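Local coordinates for protein octenoyl-CoA reductase/carboxylase (Streptomyces sp., PDB 4A0S) that catalyses the NADPH-dependent reductive carboxylation of 2-octenoyl-CoA, probably supplying a hexylmalonyl-CoA extender unit for cinnabaramide polyketide biosynthesis, at residues Val65-Met70 with Asp135-His140; Pro186-Ala189 with Glu195-Val198; Gly245-Ala250 with Glu301-Glu306; Met209-Arg214 with Ile238-Asn243. All coordinates share one frame; numbering follows the deposited sequence.

Contact 1 (Val65-Met70 with Asp135-His140); sequences VLVAVM and DHVIVH
V67, whose backbone is hydrogen-bonded to G177 on the neighbouring strand 176-180, sends its side chain across to V137 and V139. Both segments belong to the curled mixed sheet of the GroES-like domain, the catalytic domain of medium-chain dehydrogenases/reductases. They are not neighbours in that sheet: strand 117-124 pairs with 64-73 on one side and with 136-139 on the other. The curl nevertheless brings the two strands face to face, and the CA atoms of V67 and V137 come to 8.2 Å. At that separation the link is made by side chains alone.

The two methyls of V67 divide the work. V67 CG1, held anti to the backbone N (chi1 173°), meets V137 CG2 at 4.1 Å, while V67 CG2 reaches V139 CG2, also at 4.1 Å. V137 and V139 alternate with I138, which turns away from this interior. The CB of V139 points at the other strand, whereas that of V137 lies more along it; with chi1 at -63° the CG2 of V137 sits between its own backbone N and carbonyl carbon, and it is this branch that touches. V139 and V67 pass each other in opposite directions, while V137 meets V67 aslant. L184 of strand 184-186 packs against both V137 and V139, W131 touches V137 and W164 touches V139. All three touching valines are buried. V137 CG2 is nearly equidistant from the two V67 methyls, with V67 CG2 at 4.2 Å.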
loop_
_atom_site.group_PDB
_atom_site.type_symbol
_atom_site.label_atom_id
_atom_site.label_comp_id
_atom_site.label_asym_id
_atom_site.label_seq_id
_atom_site.Cartn_x
_atom_site.Cartn_y
_atom_site.Cartn_z
ATOM N N VAL A 65 -30.844 11.993 -9.069
ATOM C CA VAL A 65 -30.930 12.914 -10.170
ATOM C C VAL A 65 -31.620 12.192 -11.298
ATOM O O VAL A 65 -31.363 11.016 -11.535
ATOM C CB VAL A 65 -29.526 13.368 -10.606
ATOM C CG1 VAL A 65 -29.608 14.225 -11.809
ATOM C CG2 VAL A 65 -28.841 14.140 -9.460
ATOM N N LEU A 66 -32.546 12.891 -11.949
ATOM C CA LEU A 66 -33.208 12.321 -13.093
ATOM C C LEU A 66 -32.432 12.836 -14.264
ATOM O O LEU A 66 -32.281 14.038 -14.424
ATOM C CB LEU A 66 -34.650 12.774 -13.164
ATOM C CG LEU A 66 -35.446 12.200 -14.330
ATOM C CD1 LEU A 66 -35.593 10.664 -14.235
ATOM C CD2 LEU A 66 -36.788 12.896 -14.274
ATOM N N VAL A 67 -31.939 11.918 -15.075
ATOM C CA VAL A 67 -31.143 12.260 -16.233
ATOM C C VAL A 67 -31.984 11.946 -17.456
ATOM O O VAL A 67 -32.558 10.867 -17.518
ATOM C CB VAL A 67 -29.859 11.391 -16.272
ATOM C CG1 VAL A 67 -29.070 11.605 -17.563
ATOM C CG2 VAL A 67 -29.004 11.677 -15.058
ATOM N N ALA A 68 -32.084 12.903 -18.388
ATOM C CA ALA A 68 -32.605 12.621 -19.726
ATOM C C ALA A 68 -31.439 11.950 -20.412
ATOM O O ALA A 68 -30.440 12.592 -20.701
ATOM C CB ALA A 68 -32.988 13.910 -20.467
ATOM N N VAL A 69 -31.558 10.650 -20.636
ATOM C CA VAL A 69 -30.450 9.869 -21.142
ATOM C C VAL A 69 -30.304 10.057 -22.649
ATOM O O VAL A 69 -31.206 9.728 -23.422
ATOM C CB VAL A 69 -30.628 8.383 -20.829
ATOM C CG1 VAL A 69 -29.453 7.586 -21.373
ATOM C CG2 VAL A 69 -30.772 8.169 -19.329
ATOM N N MET A 70 -29.148 10.549 -23.060
ATOM C CA MET A 70 -28.918 10.814 -24.466
ATOM C C MET A 70 -28.449 9.572 -25.182
ATOM O O MET A 70 -28.912 9.266 -26.274
ATOM C CB MET A 70 -27.931 11.962 -24.610
ATOM C CG MET A 70 -28.564 13.292 -24.210
ATOM S SD MET A 70 -29.964 13.729 -25.268
ATOM C CE MET A 70 -29.084 14.185 -26.743
ATOM N N ASP A 135 -27.203 20.213 -17.044
ATOM C CA ASP A 135 -25.822 19.776 -16.921
ATOM C C ASP A 135 -25.622 18.506 -17.701
ATOM O O ASP A 135 -26.415 17.555 -17.580
ATOM C CB ASP A 135 -25.458 19.495 -15.473
ATOM C CG ASP A 135 -25.223 20.752 -14.681
ATOM O OD1 ASP A 135 -25.156 21.855 -15.274
ATOM O OD2 ASP A 135 -25.096 20.635 -13.458
ATOM N N HIS A 136 -24.545 18.505 -18.478
ATOM C CA HIS A 136 -24.165 17.351 -19.268
ATOM C C HIS A 136 -23.372 16.418 -18.388
ATOM O O HIS A 136 -22.357 16.804 -17.799
ATOM C CB HIS A 136 -23.340 17.784 -20.469
ATOM C CG HIS A 136 -24.156 18.420 -21.551
ATOM N ND1 HIS A 136 -23.690 18.570 -22.838
ATOM C CD2 HIS A 136 -25.426 18.897 -21.551
ATOM C CE1 HIS A 136 -24.623 19.147 -23.575
ATOM N NE2 HIS A 136 -25.690 19.348 -22.821
ATOM N N VAL A 137 -23.858 15.196 -18.282
ATOM C CA VAL A 137 -23.272 14.226 -17.383
ATOM C C VAL A 137 -23.037 12.894 -18.054
ATOM O O VAL A 137 -23.640 12.560 -19.071
ATOM C CB VAL A 137 -24.176 13.974 -16.153
ATOM C CG1 VAL A 137 -24.326 15.255 -15.325
ATOM C CG2 VAL A 137 -25.531 13.439 -16.581
ATOM N N ILE A 138 -22.131 12.137 -17.473
ATOM C CA ILE A 138 -22.128 10.729 -17.705
ATOM C C ILE A 138 -22.557 10.149 -16.386
ATOM O O ILE A 138 -22.434 10.795 -15.343
ATOM C CB ILE A 138 -20.775 10.215 -18.148
ATOM C CG1 ILE A 138 -19.688 10.734 -17.204
ATOM C CG2 ILE A 138 -20.540 10.619 -19.600
ATOM C CD1 ILE A 138 -18.356 10.013 -17.321
ATOM N N VAL A 139 -23.123 8.962 -16.446
ATOM C CA VAL A 139 -23.480 8.250 -15.258
ATOM C C VAL A 139 -22.622 7.013 -15.296
ATOM O O VAL A 139 -22.537 6.343 -16.338
ATOM C CB VAL A 139 -24.955 7.859 -15.249
ATOM C CG1 VAL A 139 -25.241 6.915 -14.083
ATOM C CG2 VAL A 139 -25.840 9.106 -15.219
ATOM N N HIS A 140 -21.966 6.734 -14.174
ATOM C CA HIS A 140 -21.288 5.461 -13.984
ATOM C C HIS A 140 -22.122 4.593 -13.041
ATOM O O HIS A 140 -23.015 5.091 -12.374
ATOM C CB HIS A 140 -19.850 5.657 -13.490
ATOM C CG HIS A 140 -19.752 6.217 -12.110
ATOM N ND1 HIS A 140 -19.946 5.450 -10.984
ATOM C CD2 HIS A 140 -19.456 7.461 -11.672
ATOM C CE1 HIS A 140 -19.782 6.198 -9.908
ATOM N NE2 HIS A 140 -19.496 7.428 -10.299
#

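Contact 2 (Pro186-Ala189 with Glu195-Val198); sequences PKPA and EAAV
K187 lies along the helix methyl of A196, the CA atoms of the two residues being 6.4 Å apart. Its CB packs against the carbonyl carbon of V137 on the adjoining strand. With chi1 at 172° the chain runs on away from its own backbone N, and K187 CG makes the tightest touch, 3.6 Å from A196 CB. The next two methylenes stay beside the same methyl: CD and CE of K187 are each 4.1 Å from A196 CB. One alanine carbon thus serves as the surface over which the aliphatic half of the lysine is laid.

The segments lie at the loop by which strand 184-186, at the edge of the GroES-like domain's curled sheet, passes into helix 193-197, and the contact lays that helix against the start of the loop. P188 takes a smaller share, its ring atom CD standing 4.5 Å from A196 CB.

Beyond CE the lysine bends (chi4 -70°), turning the ammonium group back on its own loop. K187 NZ donates to P188 O at 3.0 Å, approaching from above the carbonyl plane, 36° out of it. NZ of K187 also donates to L191 O and to G421 O, acceptors that would probably help to stabilise its buried charge, and W193 makes a cation-pi contact with the same lysine.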
loop_
_atom_site.group_PDB
_atom_site.type_symbol
_atom_site.label_atom_id
_atom_site.label_comp_id
_atom_site.label_asym_id
_atom_site.label_seq_id
_atom_site.Cartn_x
_atom_site.Cartn_y
_atom_site.Cartn_z
ATOM N N PRO A 186 -19.205 15.084 -14.824
ATOM C CA PRO A 186 -19.400 15.892 -16.021
ATOM C C PRO A 186 -18.995 15.108 -17.253
ATOM O O PRO A 186 -17.934 14.465 -17.288
ATOM C CB PRO A 186 -18.468 17.090 -15.811
ATOM C CG PRO A 186 -17.509 16.686 -14.772
ATOM C CD PRO A 186 -18.211 15.677 -13.899
ATOM N N LYS A 187 -19.872 15.118 -18.236
ATOM C CA LYS A 187 -19.579 14.493 -19.508
ATOM C C LYS A 187 -18.371 15.174 -20.132
ATOM O O LYS A 187 -18.301 16.401 -20.162
ATOM C CB LYS A 187 -20.782 14.640 -20.429
ATOM C CG LYS A 187 -20.532 14.189 -21.850
ATOM C CD LYS A 187 -21.674 14.641 -22.719
ATOM C CE LYS A 187 -21.256 14.701 -24.188
ATOM N NZ LYS A 187 -20.292 15.822 -24.456
ATOM N N PRO A 188 -17.404 14.376 -20.625
ATOM C CA PRO A 188 -16.285 14.925 -21.375
ATOM C C PRO A 188 -16.840 15.753 -22.531
ATOM O O PRO A 188 -17.557 15.227 -23.383
ATOM C CB PRO A 188 -15.586 13.680 -21.898
ATOM C CG PRO A 188 -15.856 12.667 -20.864
ATOM C CD PRO A 188 -17.277 12.920 -20.447
ATOM N N ALA A 189 -16.554 17.048 -22.524
ATOM C CA ALA A 189 -17.220 17.991 -23.432
ATOM C C ALA A 189 -16.976 17.734 -24.940
ATOM O O ALA A 189 -17.821 18.046 -25.780
ATOM C CB ALA A 189 -16.860 19.419 -23.054
ATOM N N GLU A 195 -20.413 8.524 -27.616
ATOM C CA GLU A 195 -19.004 8.335 -27.251
ATOM C C GLU A 195 -18.797 8.403 -25.737
ATOM O O GLU A 195 -18.073 7.588 -25.151
ATOM C CB GLU A 195 -18.161 9.422 -27.887
ATOM C CG GLU A 195 -17.854 9.210 -29.351
ATOM C CD GLU A 195 -17.400 10.495 -30.009
ATOM O OE1 GLU A 195 -17.194 11.486 -29.293
ATOM O OE2 GLU A 195 -17.238 10.508 -31.247
ATOM N N ALA A 196 -19.426 9.400 -25.126
ATOM C CA ALA A 196 -19.379 9.609 -23.679
ATOM C C ALA A 196 -20.015 8.422 -22.928
ATOM O O ALA A 196 -19.478 7.957 -21.922
ATOM C CB ALA A 196 -20.077 10.902 -23.323
ATOM N N ALA A 197 -21.125 7.917 -23.464
ATOM C CA ALA A 197 -21.917 6.843 -22.860
ATOM C C ALA A 197 -21.216 5.490 -22.792
ATOM O O ALA A 197 -21.502 4.697 -21.892
ATOM C CB ALA A 197 -23.225 6.681 -23.614
ATOM N N VAL A 198 -20.310 5.222 -23.735
ATOM C CA VAL A 198 -19.734 3.877 -23.849
ATOM C C VAL A 198 -18.719 3.531 -22.758
ATOM O O VAL A 198 -18.434 2.374 -22.510
ATOM C CB VAL A 198 -19.133 3.592 -25.259
ATOM C CG1 VAL A 198 -20.220 3.526 -26.310
ATOM C CG2 VAL A 198 -18.052 4.611 -25.630
#

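Contact 3 (Gly245-Ala250 with Glu301-Glu306); sequences GGIPVA and EKAGRE
Apolar packing carries the join between I247 and V249 on the strand and A303 at the end of the helix. The side chains of I247 and V249 leave the same face of strand 247-252, and the methyl of A303 faces both: A303 CB is 3.8 Å from V249 CG2 and 4.0 Å from I247 CG2. The V249 branch that touches is the one beside its backbone N, since chi1 of -176° turns CG1 the other way. V249 CG1 has a looser neighbour in the aliphatic stem of K302, whose CD lies 4.5 Å away before the chain leads its ammonium group off.

Backbone turns end the helices at either segment. Helix 232-243 closes in a Schellman motif with G245 at positive phi, just ahead of the strand, and helix 285-303 gives way at G304, again with positive phi.

Charged groups keep to the margin. R305 bridges through NH2 to D308 and also reaches G221 O, while its side chain packs on R373 of a second subunit.

This is the Rossmann domain, where helix 285-303 belongs to the long crossover from strand 269-271 to strand 309-312, passing over strand 247-252 on the face away from helix 232-243. Contact through methyl and methylene groups is non-directional, so the helix end is positioned here by fit of shape.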
loop_
_atom_site.group_PDB
_atom_site.type_symbol
_atom_site.label_atom_id
_atom_site.label_comp_id
_atom_site.label_asym_id
_atom_site.label_seq_id
_atom_site.Cartn_x
_atom_site.Cartn_y
_atom_site.Cartn_z
ATOM N N GLY A 245 2.236 3.768 -19.544
ATOM C CA GLY A 245 3.613 3.432 -19.880
ATOM C C GLY A 245 3.855 1.949 -19.714
ATOM O O GLY A 245 4.991 1.490 -19.639
ATOM N N GLY A 246 2.755 1.206 -19.643
ATOM C CA GLY A 246 2.806 -0.237 -19.557
ATOM C C GLY A 246 2.836 -0.853 -20.941
ATOM O O GLY A 246 2.771 -0.156 -21.962
ATOM N N ILE A 247 2.940 -2.169 -20.967
ATOM C CA ILE A 247 3.095 -2.886 -22.217
ATOM C C ILE A 247 1.932 -3.865 -22.255
ATOM O O ILE A 247 1.955 -4.868 -21.543
ATOM C CB ILE A 247 4.443 -3.607 -22.287
ATOM C CG1 ILE A 247 5.591 -2.586 -22.314
ATOM C CG2 ILE A 247 4.517 -4.469 -23.525
ATOM C CD1 ILE A 247 6.861 -3.054 -21.635
ATOM N N PRO A 248 0.890 -3.546 -23.042
ATOM C CA PRO A 248 -0.243 -4.458 -23.046
ATOM C C PRO A 248 0.030 -5.612 -23.980
ATOM O O PRO A 248 0.622 -5.419 -25.040
ATOM C CB PRO A 248 -1.376 -3.592 -23.585
ATOM C CG PRO A 248 -0.697 -2.659 -24.543
ATOM C CD PRO A 248 0.694 -2.409 -23.969
ATOM N N VAL A 249 -0.351 -6.815 -23.582
ATOM C CA VAL A 249 -0.379 -7.906 -24.530
ATOM C C VAL A 249 -1.822 -8.379 -24.631
ATOM O O VAL A 249 -2.401 -8.879 -23.673
ATOM C CB VAL A 249 0.600 -9.041 -24.180
ATOM C CG1 VAL A 249 0.587 -10.089 -25.262
ATOM C CG2 VAL A 249 2.009 -8.494 -24.039
ATOM N N ALA A 250 -2.401 -8.171 -25.805
ATOM C CA ALA A 250 -3.785 -8.490 -26.020
ATOM C C ALA A 250 -3.900 -9.962 -26.320
ATOM O O ALA A 250 -3.136 -10.493 -27.116
ATOM C CB ALA A 250 -4.334 -7.668 -27.178
ATOM N N GLU A 301 8.393 -13.629 -25.260
ATOM C CA GLU A 301 8.823 -13.373 -26.642
ATOM C C GLU A 301 8.395 -12.001 -27.110
ATOM O O GLU A 301 9.182 -11.276 -27.715
ATOM C CB GLU A 301 8.207 -14.371 -27.634
ATOM C CG GLU A 301 8.458 -15.843 -27.399
ATOM C CD GLU A 301 7.999 -16.705 -28.576
ATOM O OE1 GLU A 301 8.433 -16.440 -29.719
ATOM O OE2 GLU A 301 7.205 -17.650 -28.358
ATOM N N LYS A 302 7.128 -11.669 -26.858
ATOM C CA LYS A 302 6.546 -10.433 -27.359
ATOM C C LYS A 302 6.905 -9.227 -26.529
ATOM O O LYS A 302 7.217 -8.164 -27.076
ATOM C CB LYS A 302 5.028 -10.555 -27.463
ATOM C CG LYS A 302 4.617 -11.608 -28.437
ATOM C CD LYS A 302 3.121 -11.702 -28.565
ATOM C CE LYS A 302 2.765 -12.816 -29.545
ATOM N NZ LYS A 302 3.318 -12.583 -30.914
ATOM N N ALA A 303 6.845 -9.391 -25.210
ATOM C CA ALA A 303 6.928 -8.263 -24.295
ATOM C C ALA A 303 8.212 -8.264 -23.484
ATOM O O ALA A 303 8.511 -7.295 -22.812
ATOM C CB ALA A 303 5.722 -8.257 -23.365
ATOM N N GLY A 304 8.951 -9.362 -23.522
ATOM C CA GLY A 304 10.240 -9.434 -22.841
ATOM C C GLY A 304 10.219 -10.115 -21.489
ATOM O O GLY A 304 11.242 -10.603 -21.026
ATOM N N ARG A 305 9.052 -10.157 -20.853
ATOM C CA ARG A 305 8.900 -10.826 -19.564
ATOM C C ARG A 305 7.523 -11.439 -19.438
ATOM O O ARG A 305 6.628 -11.123 -20.205
ATOM C CB ARG A 305 9.076 -9.831 -18.401
ATOM C CG ARG A 305 10.356 -9.032 -18.432
ATOM C CD ARG A 305 10.493 -8.155 -17.188
ATOM N NE ARG A 305 9.265 -7.438 -16.848
ATOM C CZ ARG A 305 8.991 -6.195 -17.220
ATOM N NH1 ARG A 305 9.835 -5.514 -17.977
ATOM N NH2 ARG A 305 7.847 -5.636 -16.850
ATOM N N GLU A 306 7.354 -12.291 -18.439
ATOM C CA GLU A 306 6.029 -12.711 -18.017
ATOM C C GLU A 306 5.185 -11.503 -17.646
ATOM O O GLU A 306 5.705 -10.485 -17.191
ATOM C CB GLU A 306 6.109 -13.648 -16.824
ATOM C CG GLU A 306 6.710 -14.999 -17.150
ATOM C CD GLU A 306 7.164 -15.724 -15.889
ATOM O OE1 GLU A 306 7.974 -15.151 -15.112
ATOM O OE2 GLU A 306 6.698 -16.852 -15.664
#

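Contact 4 (Met209-Arg214 with Ile238-Asn243); sequences MLVSDR and IQFVKN
The end of helix 200-210 comes alongside helix 232-243 with the CA atoms of V211 and F240 6.8 Å apart. Two side-chain pairs fill the gap. V211 CG2 presses on the root of the phenylalanine, 3.5 Å from F240 CB and 3.7 Å from F240 CG, and it comes obliquely to the ring, near CD1. The side chains cross at about a right angle. With chi1 of V211 at 178°, CG1 is turned from its own backbone N, which leaves CG2 as the branch that meets F240. Next to it L210 CD1 touches V241 CG2 at 3.8 Å, and both residues also rest on V224 of the parallel sheet beneath.

Helix 232-243 is the first helix of the Rossmann fold; its start includes the NADP-binding residues G232 and L233. The ring of F240 makes an edge-to-face contact with Y207 of helix 200-210, and Q220 of a second subunit bonds to F240 O and to N243 ND2.

Further along, S212 OG accepts from R214 N at 3.0 Å with an N-H...O angle of 162°, an ST turn, and R214 NE forms a salt bridge to D213 OD1 at 2.8 Å, on the syn side of the carboxylate but 33° out of its plane. S212 OG is also hydrogen-bonded with E367 OE2, and R214 NH1 forms a salt bridge with D154.

Wholly apolar across the two segments, the chemistry implies that the end region of helix 200-210 is seated on helix 232-243 by close packing, with polar bonds left to shape the turn beyond.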
loop_
_atom_site.group_PDB
_atom_site.type_symbol
_atom_site.label_atom_id
_atom_site.label_comp_id
_atom_site.label_asym_id
_atom_site.label_seq_id
_atom_site.Cartn_x
_atom_site.Cartn_y
_atom_site.Cartn_z
ATOM N N MET A 209 -9.218 -1.865 -11.933
ATOM C CA MET A 209 -8.411 -3.067 -12.055
ATOM C C MET A 209 -6.941 -2.791 -12.293
ATOM O O MET A 209 -6.111 -3.545 -11.839
ATOM C CB MET A 209 -8.951 -3.901 -13.215
ATOM C CG MET A 209 -10.330 -4.464 -12.902
ATOM S SD MET A 209 -11.027 -5.315 -14.304
ATOM C CE MET A 209 -9.993 -6.787 -14.343
ATOM N N LEU A 210 -6.625 -1.723 -13.016
ATOM C CA LEU A 210 -5.264 -1.559 -13.521
ATOM C C LEU A 210 -4.585 -0.309 -13.048
ATOM O O LEU A 210 -3.391 -0.323 -12.827
ATOM C CB LEU A 210 -5.243 -1.553 -15.049
ATOM C CG LEU A 210 -5.685 -2.846 -15.719
ATOM C CD1 LEU A 210 -5.817 -2.586 -17.216
ATOM C CD2 LEU A 210 -4.664 -3.961 -15.439
ATOM N N VAL A 211 -5.336 0.783 -12.947
ATOM C CA VAL A 211 -4.689 2.049 -12.668
ATOM C C VAL A 211 -4.746 2.349 -11.191
ATOM O O VAL A 211 -3.759 2.780 -10.594
ATOM C CB VAL A 211 -5.301 3.209 -13.483
ATOM C CG1 VAL A 211 -4.609 4.551 -13.123
ATOM C CG2 VAL A 211 -5.205 2.917 -14.990
ATOM N N SER A 212 -5.928 2.130 -10.621
ATOM C CA SER A 212 -6.230 2.522 -9.260
ATOM C C SER A 212 -5.373 1.796 -8.250
ATOM O O SER A 212 -4.991 0.641 -8.460
ATOM C CB SER A 212 -7.687 2.210 -8.943
ATOM O OG SER A 212 -7.976 2.642 -7.631
ATOM N N ASP A 213 -5.115 2.456 -7.120
ATOM C CA ASP A 213 -4.474 1.756 -6.018
ATOM C C ASP A 213 -5.415 0.722 -5.399
ATOM O O ASP A 213 -5.024 -0.018 -4.527
ATOM C CB ASP A 213 -3.893 2.708 -4.968
ATOM C CG ASP A 213 -4.950 3.464 -4.178
ATOM O OD1 ASP A 213 -6.168 3.282 -4.407
ATOM O OD2 ASP A 213 -4.526 4.266 -3.302
ATOM N N ARG A 214 -6.644 0.649 -5.898
ATOM C CA ARG A 214 -7.591 -0.373 -5.433
ATOM C C ARG A 214 -7.567 -1.666 -6.258
ATOM O O ARG A 214 -8.208 -2.647 -5.902
ATOM C CB ARG A 214 -9.020 0.188 -5.377
ATOM C CG ARG A 214 -9.129 1.523 -4.672
ATOM C CD ARG A 214 -8.589 1.448 -3.254
ATOM N NE ARG A 214 -8.403 2.793 -2.730
ATOM C CZ ARG A 214 -9.276 3.431 -1.961
ATOM N NH1 ARG A 214 -10.395 2.830 -1.597
ATOM N NH2 ARG A 214 -9.015 4.663 -1.529
ATOM N N ILE A 238 -6.424 -1.821 -22.457
ATOM C CA ILE A 238 -5.325 -1.517 -23.381
ATOM C C ILE A 238 -4.873 -0.067 -23.259
ATOM O O ILE A 238 -3.681 0.224 -23.213
ATOM C CB ILE A 238 -5.728 -1.799 -24.851
ATOM C CG1 ILE A 238 -5.755 -3.300 -25.097
ATOM C CG2 ILE A 238 -4.777 -1.079 -25.829
ATOM C CD1 ILE A 238 -6.627 -3.701 -26.279
ATOM N N GLN A 239 -5.835 0.840 -23.203
ATOM C CA GLN A 239 -5.518 2.252 -23.185
ATOM C C GLN A 239 -4.884 2.676 -21.879
ATOM O O GLN A 239 -3.927 3.452 -21.878
ATOM C CB GLN A 239 -6.762 3.054 -23.454
ATOM C CG GLN A 239 -7.300 2.817 -24.835
ATOM C CD GLN A 239 -8.318 3.843 -25.156
ATOM O OE1 GLN A 239 -7.990 5.019 -25.300
ATOM N NE2 GLN A 239 -9.572 3.436 -25.179
ATOM N N PHE A 240 -5.404 2.163 -20.774
ATOM C CA PHE A 240 -4.815 2.463 -19.480
ATOM C C PHE A 240 -3.403 1.891 -19.387
ATOM O O PHE A 240 -2.511 2.542 -18.847
ATOM C CB PHE A 240 -5.669 1.925 -18.355
ATOM C CG PHE A 240 -6.986 2.603 -18.246
ATOM C CD1 PHE A 240 -7.077 3.992 -18.323
ATOM C CD2 PHE A 240 -8.143 1.862 -18.085
ATOM C CE1 PHE A 240 -8.329 4.630 -18.230
ATOM C CE2 PHE A 240 -9.377 2.492 -17.998
ATOM C CZ PHE A 240 -9.462 3.871 -18.058
ATOM N N VAL A 241 -3.203 0.701 -19.937
ATOM C CA VAL A 241 -1.878 0.093 -19.916
ATOM C C VAL A 241 -0.923 0.973 -20.720
ATOM O O VAL A 241 0.127 1.420 -20.230
ATOM C CB VAL A 241 -1.903 -1.347 -20.428
ATOM C CG1 VAL A 241 -0.467 -1.904 -20.498
ATOM C CG2 VAL A 241 -2.760 -2.220 -19.495
ATOM N N LYS A 242 -1.321 1.281 -21.939
ATOM C CA LYS A 242 -0.483 2.082 -22.812
ATOM C C LYS A 242 -0.255 3.449 -22.193
ATOM O O LYS A 242 0.881 3.874 -22.045
ATOM C CB LYS A 242 -1.125 2.214 -24.178
ATOM C CG LYS A 242 -1.016 0.939 -25.000
ATOM C CD LYS A 242 -1.625 1.115 -26.385
ATOM C CE LYS A 242 -0.849 2.182 -27.185
ATOM N NZ LYS A 242 0.585 1.777 -27.464
ATOM N N ASN A 243 -1.342 4.110 -21.794
ATOM C CA ASN A 243 -1.234 5.448 -21.236
ATOM C C ASN A 243 -0.396 5.471 -19.970
ATOM O O ASN A 243 0.246 6.483 -19.664
ATOM C CB ASN A 243 -2.601 6.074 -20.976
ATOM C CG ASN A 243 -2.506 7.553 -20.630
ATOM O OD1 ASN A 243 -1.996 8.356 -21.419
ATOM N ND2 ASN A 243 -3.005 7.922 -19.451
#

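Overall arrangement
From the N terminus the four contacts follow in series, none nesting in or crossing another. Contact 1 closes a long loop within the GroES-like domain, and contact 2 then closes a short one between strand 184-186 and helix 193-197. These two touch: H136 O lies 3.0 Å from K187 N, a probable hydrogen bond. The chain next enters helix 200-210, and contact 4 joins its end to helix 232-243 of the Rossmann domain. Contact 3 opens just after and closes a loop of 50 residues, through strand 269-271 to the end of helix 285-303. Contacts 4 and 3 also touch, V241 O and G246 N being 2.7 Å apart, whereas the centres of contacts 1 and 3 are about 38 Å apart.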